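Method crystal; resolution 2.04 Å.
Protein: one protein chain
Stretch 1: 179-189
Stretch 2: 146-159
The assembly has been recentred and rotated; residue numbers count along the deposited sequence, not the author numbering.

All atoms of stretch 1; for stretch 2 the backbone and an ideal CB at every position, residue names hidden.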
# COMPACT_ATOMS: atom_id res chain seq x y z
N LYS A 179 -7.90 -20.74 7.45
CA LYS A 179 -7.81 -22.18 7.68
C LYS A 179 -8.57 -22.57 8.95
O LYS A 179 -9.24 -23.61 8.99
CB LYS A 179 -6.35 -22.61 7.83
CG LYS A 179 -5.51 -22.42 6.57
CD LYS A 179 -4.04 -22.78 6.85
CE LYS A 179 -3.16 -22.56 5.61
NZ LYS A 179 -1.71 -22.73 5.93
N GLU A 180 -8.47 -21.74 9.98
CA GLU A 180 -9.17 -22.00 11.24
C GLU A 180 -10.68 -21.95 11.08
O GLU A 180 -11.39 -22.85 11.52
CB GLU A 180 -8.74 -21.01 12.32
CG GLU A 180 -7.42 -21.37 12.98
CD GLU A 180 -7.51 -22.69 13.70
OE1 GLU A 180 -8.24 -22.77 14.71
OE2 GLU A 180 -6.87 -23.66 13.26
N VAL A 181 -11.17 -20.89 10.44
CA VAL A 181 -12.60 -20.72 10.22
C VAL A 181 -13.18 -21.91 9.44
O VAL A 181 -14.26 -22.40 9.76
CB VAL A 181 -12.89 -19.37 9.48
CG1 VAL A 181 -14.34 -19.29 9.03
CG2 VAL A 181 -12.58 -18.20 10.42
N ARG A 182 -12.43 -22.39 8.45
CA ARG A 182 -12.88 -23.53 7.65
C ARG A 182 -13.04 -24.80 8.49
O ARG A 182 -13.75 -25.72 8.08
CB ARG A 182 -11.89 -23.80 6.51
CG ARG A 182 -11.72 -22.66 5.51
CD ARG A 182 -12.99 -22.42 4.72
NE ARG A 182 -12.71 -21.68 3.49
CZ ARG A 182 -13.64 -21.23 2.66
NH1 ARG A 182 -14.93 -21.43 2.93
NH2 ARG A 182 -13.30 -20.58 1.56
N LYS A 183 -12.39 -24.86 9.65
CA LYS A 183 -12.50 -26.03 10.52
C LYS A 183 -13.77 -25.98 11.36
O LYS A 183 -14.24 -27.02 11.84
CB LYS A 183 -11.32 -26.11 11.50
CG LYS A 183 -9.96 -26.38 10.92
CD LYS A 183 -8.94 -26.42 12.05
CE LYS A 183 -7.53 -26.65 11.54
NZ LYS A 183 -6.54 -26.59 12.65
N TYR A 184 -14.32 -24.79 11.54
CA TYR A 184 -15.49 -24.63 12.39
C TYR A 184 -16.81 -24.28 11.71
O TYR A 184 -17.87 -24.41 12.32
CB TYR A 184 -15.16 -23.61 13.48
CG TYR A 184 -14.03 -24.09 14.37
CD1 TYR A 184 -14.26 -25.05 15.35
CD2 TYR A 184 -12.73 -23.62 14.19
CE1 TYR A 184 -13.21 -25.55 16.13
CE2 TYR A 184 -11.67 -24.11 14.96
CZ TYR A 184 -11.92 -25.08 15.93
OH TYR A 184 -10.88 -25.59 16.68
N THR A 185 -16.75 -23.83 10.46
CA THR A 185 -17.99 -23.52 9.75
C THR A 185 -17.85 -23.90 8.29
O THR A 185 -16.75 -23.88 7.73
CB THR A 185 -18.38 -22.02 9.90
OG1 THR A 185 -19.55 -21.76 9.11
CG2 THR A 185 -17.25 -21.11 9.47
N HIS A 186 -18.97 -24.27 7.67
CA HIS A 186 -19.00 -24.68 6.27
C HIS A 186 -19.42 -23.55 5.34
O HIS A 186 -19.34 -23.69 4.13
CB HIS A 186 -19.99 -25.84 6.08
CG HIS A 186 -19.56 -27.12 6.72
ND1 HIS A 186 -18.65 -27.98 6.14
CD2 HIS A 186 -19.90 -27.68 7.91
CE1 HIS A 186 -18.45 -29.02 6.94
NE2 HIS A 186 -19.20 -28.85 8.02
N VAL A 187 -19.88 -22.44 5.92
CA VAL A 187 -20.34 -21.31 5.11
C VAL A 187 -19.25 -20.57 4.35
O VAL A 187 -18.07 -20.61 4.70
CB VAL A 187 -21.12 -20.28 5.97
CG1 VAL A 187 -22.30 -20.97 6.65
CG2 VAL A 187 -20.20 -19.63 6.99
N PRO A 188 -19.64 -19.89 3.26
CA PRO A 188 -18.70 -19.12 2.44
C PRO A 188 -17.98 -18.11 3.35
O PRO A 188 -18.58 -17.57 4.27
CB PRO A 188 -19.61 -18.45 1.42
CG PRO A 188 -20.70 -19.48 1.23
CD PRO A 188 -20.98 -19.91 2.65
N VAL A 189 -16.70 -17.88 3.09
CA VAL A 189 -15.94 -16.94 3.91
C VAL A 189 -15.47 -15.74 3.11
O VAL A 189 -15.19 -15.85 1.91
CB VAL A 189 -14.71 -17.63 4.55
CG1 VAL A 189 -13.95 -16.65 5.43
CG2 VAL A 189 -15.15 -18.85 5.35
N UNK A 146 -14.62 -19.12 20.95
CA UNK A 146 -15.26 -18.31 19.92
C UNK A 146 -15.43 -19.09 18.62
O UNK A 146 -16.54 -19.20 18.10
CB UNK A 146 -14.45 -17.04 19.67
N UNK A 147 -14.34 -19.62 18.09
CA UNK A 147 -14.39 -20.38 16.85
C UNK A 147 -15.40 -21.53 16.93
O UNK A 147 -16.05 -21.86 15.94
CB UNK A 147 -13.00 -20.92 16.51
N UNK A 148 -15.53 -22.12 18.11
CA UNK A 148 -16.46 -23.23 18.30
C UNK A 148 -17.91 -22.78 18.22
O UNK A 148 -18.82 -23.59 18.06
CB UNK A 148 -16.20 -23.91 19.65
N UNK A 149 -18.13 -21.47 18.34
CA UNK A 149 -19.48 -20.92 18.27
C UNK A 149 -19.92 -20.68 16.83
O UNK A 149 -21.06 -20.26 16.59
CB UNK A 149 -19.56 -19.61 19.06
N UNK A 150 -19.03 -20.94 15.88
CA UNK A 150 -19.35 -20.70 14.48
C UNK A 150 -20.15 -21.83 13.83
O UNK A 150 -20.79 -21.62 12.80
CB UNK A 150 -18.06 -20.48 13.69
N UNK A 151 -20.12 -23.02 14.42
CA UNK A 151 -20.88 -24.11 13.82
C UNK A 151 -22.38 -23.78 13.82
O UNK A 151 -23.12 -24.26 12.96
CB UNK A 151 -20.62 -25.42 14.57
N UNK A 152 -22.81 -22.96 14.76
CA UNK A 152 -24.21 -22.58 14.87
C UNK A 152 -24.73 -21.72 13.70
O UNK A 152 -25.93 -21.51 13.57
CB UNK A 152 -24.41 -21.82 16.18
N UNK A 153 -23.82 -21.23 12.86
CA UNK A 153 -24.23 -20.40 11.73
C UNK A 153 -24.31 -21.15 10.41
O UNK A 153 -24.71 -20.59 9.40
CB UNK A 153 -23.26 -19.23 11.58
N UNK A 154 -23.95 -22.43 10.43
CA UNK A 154 -23.96 -23.26 9.22
C UNK A 154 -25.23 -23.24 8.37
O UNK A 154 -25.15 -23.29 7.14
CB UNK A 154 -23.69 -24.71 9.63
N UNK A 155 -26.40 -23.17 9.01
CA UNK A 155 -27.65 -23.16 8.26
C UNK A 155 -28.22 -21.76 8.02
O UNK A 155 -29.22 -21.60 7.32
CB UNK A 155 -28.69 -24.01 9.00
N UNK A 156 -27.57 -20.75 8.60
CA UNK A 156 -28.04 -19.37 8.46
C UNK A 156 -27.17 -18.48 7.59
O UNK A 156 -27.65 -17.87 6.63
CB UNK A 156 -28.15 -18.73 9.85
N UNK A 157 -25.89 -18.40 7.92
CA UNK A 157 -24.97 -17.56 7.18
C UNK A 157 -24.80 -17.91 5.70
O UNK A 157 -24.75 -19.08 5.33
CB UNK A 157 -23.60 -17.62 7.86
N UNK A 158 -24.74 -16.88 4.87
CA UNK A 158 -24.52 -17.02 3.44
C UNK A 158 -23.12 -16.46 3.20
O UNK A 158 -22.54 -16.61 2.14
CB UNK A 158 -25.59 -16.30 2.61
N UNK A 159 -22.61 -15.80 4.24
CA UNK A 159 -21.29 -15.20 4.21
C UNK A 159 -20.78 -14.91 5.61
O UNK A 159 -21.49 -14.34 6.44
CB UNK A 159 -21.31 -13.91 3.38

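At position 146 no atom of stretch 1 lies within 5.5 Å of the ideal CB, so this contact sets no preference; the residue is Phe146.

Position 147 points its CA-to-CB bond toward stretch 1, with the ideal CB 3.6 Å from Tyr184 CD2 and 5.4 Å from Glu180 OE1. The aromatic face of Tyr184 favours an apolar side chain of moderate size, though a donor could reach toward the Glu180 carboxylate. The residue is Leu147: its CB sits 3.9 Å from the Tyr184 ring centroid, 24° off the normal, a CH-pi contact over the face, while CD1 comes 3.6 Å from Glu180 OE1.

At 148 the bond points away, the ideal CB 4.9 Å from Tyr184 CD1, and many small or polar residues would serve. Ser148 is found, its backbone N over the same ring face.

Position 150 points toward stretch 1, with the ideal CB 4.1 Å from Thr185 CB and 4.2 Å from Tyr184 O. A branched or linear aliphatic fits. Leu150 (m, t) packs its CB 4.3 Å from Tyr184 CB and reaches Val181 CG1 with CD1 at 4.5 Å.

At 151 the bond runs sideways, with the ideal CB 3.7 Å from Tyr184 O; a long chain can leave, and all-t Lys151 leads its end away.

The sideways CB of 153 is 5.1 Å from Thr185 OG1, so a side chain must extend to touch; aliphatics suit. Ile153 brings CD1 to 3.8 Å from Val187 CG2.

Position 154 is also sideways, its CB 5.1 Å from Thr185 OG1. That hydroxyl and the His186 amide offer donors, so Asp, Asn or a longer acceptor is plausible. Asp154 OD1 accepts from His186 N (2.9 Å, 171°) and from Thr185 OG1 (2.9 Å). A water donates to Asp154 OD2 at 2.5 Å and to Tyr184 O at 2.8 Å, bridging the stretches.

At 157 the CB points toward Val187 CG1, already 3.8 Å away; a small apolar group suffices. Ala157 makes that contact with its CB.

Position 158 points away, leaving the choice open; Asp158 contributes its backbone O, 3.5 Å from Pro188 CG.

At 159, phi/psi of -162/131 is extended, and CB points away, 4.6 Å from Pro188 O; a flexible aliphatic could fold back. Leu159 does, CD1 reaching 3.9 Å from Val189 C.

Positions 149, 152, 155 and 156 point away with nothing of stretch 1 within 5.5 Å of CB, so almost any residue suits; they hold Lys149, Ala152, Lys155, whose end comes nearer without contact, and Ile156.

Stretch 2 146-159: FLSKLKAIDKIADL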
# COMPACT_ATOMS: atom_id res chain seq x y z
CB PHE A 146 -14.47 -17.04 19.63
CG PHE A 146 -14.99 -16.28 18.44
CD1 PHE A 146 -16.25 -15.69 18.48
CD2 PHE A 146 -14.25 -16.22 17.26
CE1 PHE A 146 -16.77 -15.05 17.36
CE2 PHE A 146 -14.77 -15.59 16.13
CZ PHE A 146 -16.03 -15.00 16.18
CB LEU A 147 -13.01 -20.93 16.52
CG LEU A 147 -11.96 -19.86 16.25
CD1 LEU A 147 -10.59 -20.51 16.14
CD2 LEU A 147 -12.32 -19.10 14.98
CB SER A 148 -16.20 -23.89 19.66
OG SER A 148 -14.87 -24.37 19.75
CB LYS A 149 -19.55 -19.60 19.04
CG LYS A 149 -19.25 -19.74 20.52
CD LYS A 149 -19.32 -18.40 21.23
CE LYS A 149 -19.01 -18.55 22.71
NZ LYS A 149 -19.09 -17.27 23.47
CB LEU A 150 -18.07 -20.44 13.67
CG LEU A 150 -17.23 -19.24 14.12
CD1 LEU A 150 -16.11 -19.02 13.12
CD2 LEU A 150 -18.10 -17.99 14.22
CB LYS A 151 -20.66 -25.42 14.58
CG LYS A 151 -21.47 -26.57 13.98
CD LYS A 151 -21.14 -27.91 14.62
CE LYS A 151 -22.02 -29.01 14.03
NZ LYS A 151 -21.66 -30.36 14.57
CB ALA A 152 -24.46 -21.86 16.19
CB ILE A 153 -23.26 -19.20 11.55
CG1 ILE A 153 -21.96 -19.65 10.89
CG2 ILE A 153 -22.95 -18.58 12.89
CD1 ILE A 153 -21.04 -18.50 10.49
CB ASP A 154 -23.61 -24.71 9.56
CG ASP A 154 -22.13 -24.91 9.80
OD1 ASP A 154 -21.33 -24.06 9.34
OD2 ASP A 154 -21.76 -25.91 10.44
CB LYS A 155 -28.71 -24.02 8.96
CG LYS A 155 -28.74 -25.48 8.52
CD LYS A 155 -27.41 -26.16 8.75
CE LYS A 155 -27.44 -27.61 8.28
NZ LYS A 155 -26.13 -28.29 8.50
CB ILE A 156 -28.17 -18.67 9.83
CG1 ILE A 156 -29.18 -19.41 10.72
CG2 ILE A 156 -28.62 -17.23 9.64
CD1 ILE A 156 -28.59 -20.56 11.49
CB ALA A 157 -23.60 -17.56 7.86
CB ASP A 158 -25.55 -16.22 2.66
CG ASP A 158 -26.90 -16.87 2.67
OD1 ASP A 158 -27.06 -17.88 1.96
OD2 ASP A 158 -27.80 -16.39 3.40
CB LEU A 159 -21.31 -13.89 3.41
CG LEU A 159 -20.01 -13.08 3.51
CD1 LEU A 159 -18.86 -13.92 2.96
CD2 LEU A 159 -20.14 -11.76 2.76
O HOH W 1 -19.49 -26.49 11.39
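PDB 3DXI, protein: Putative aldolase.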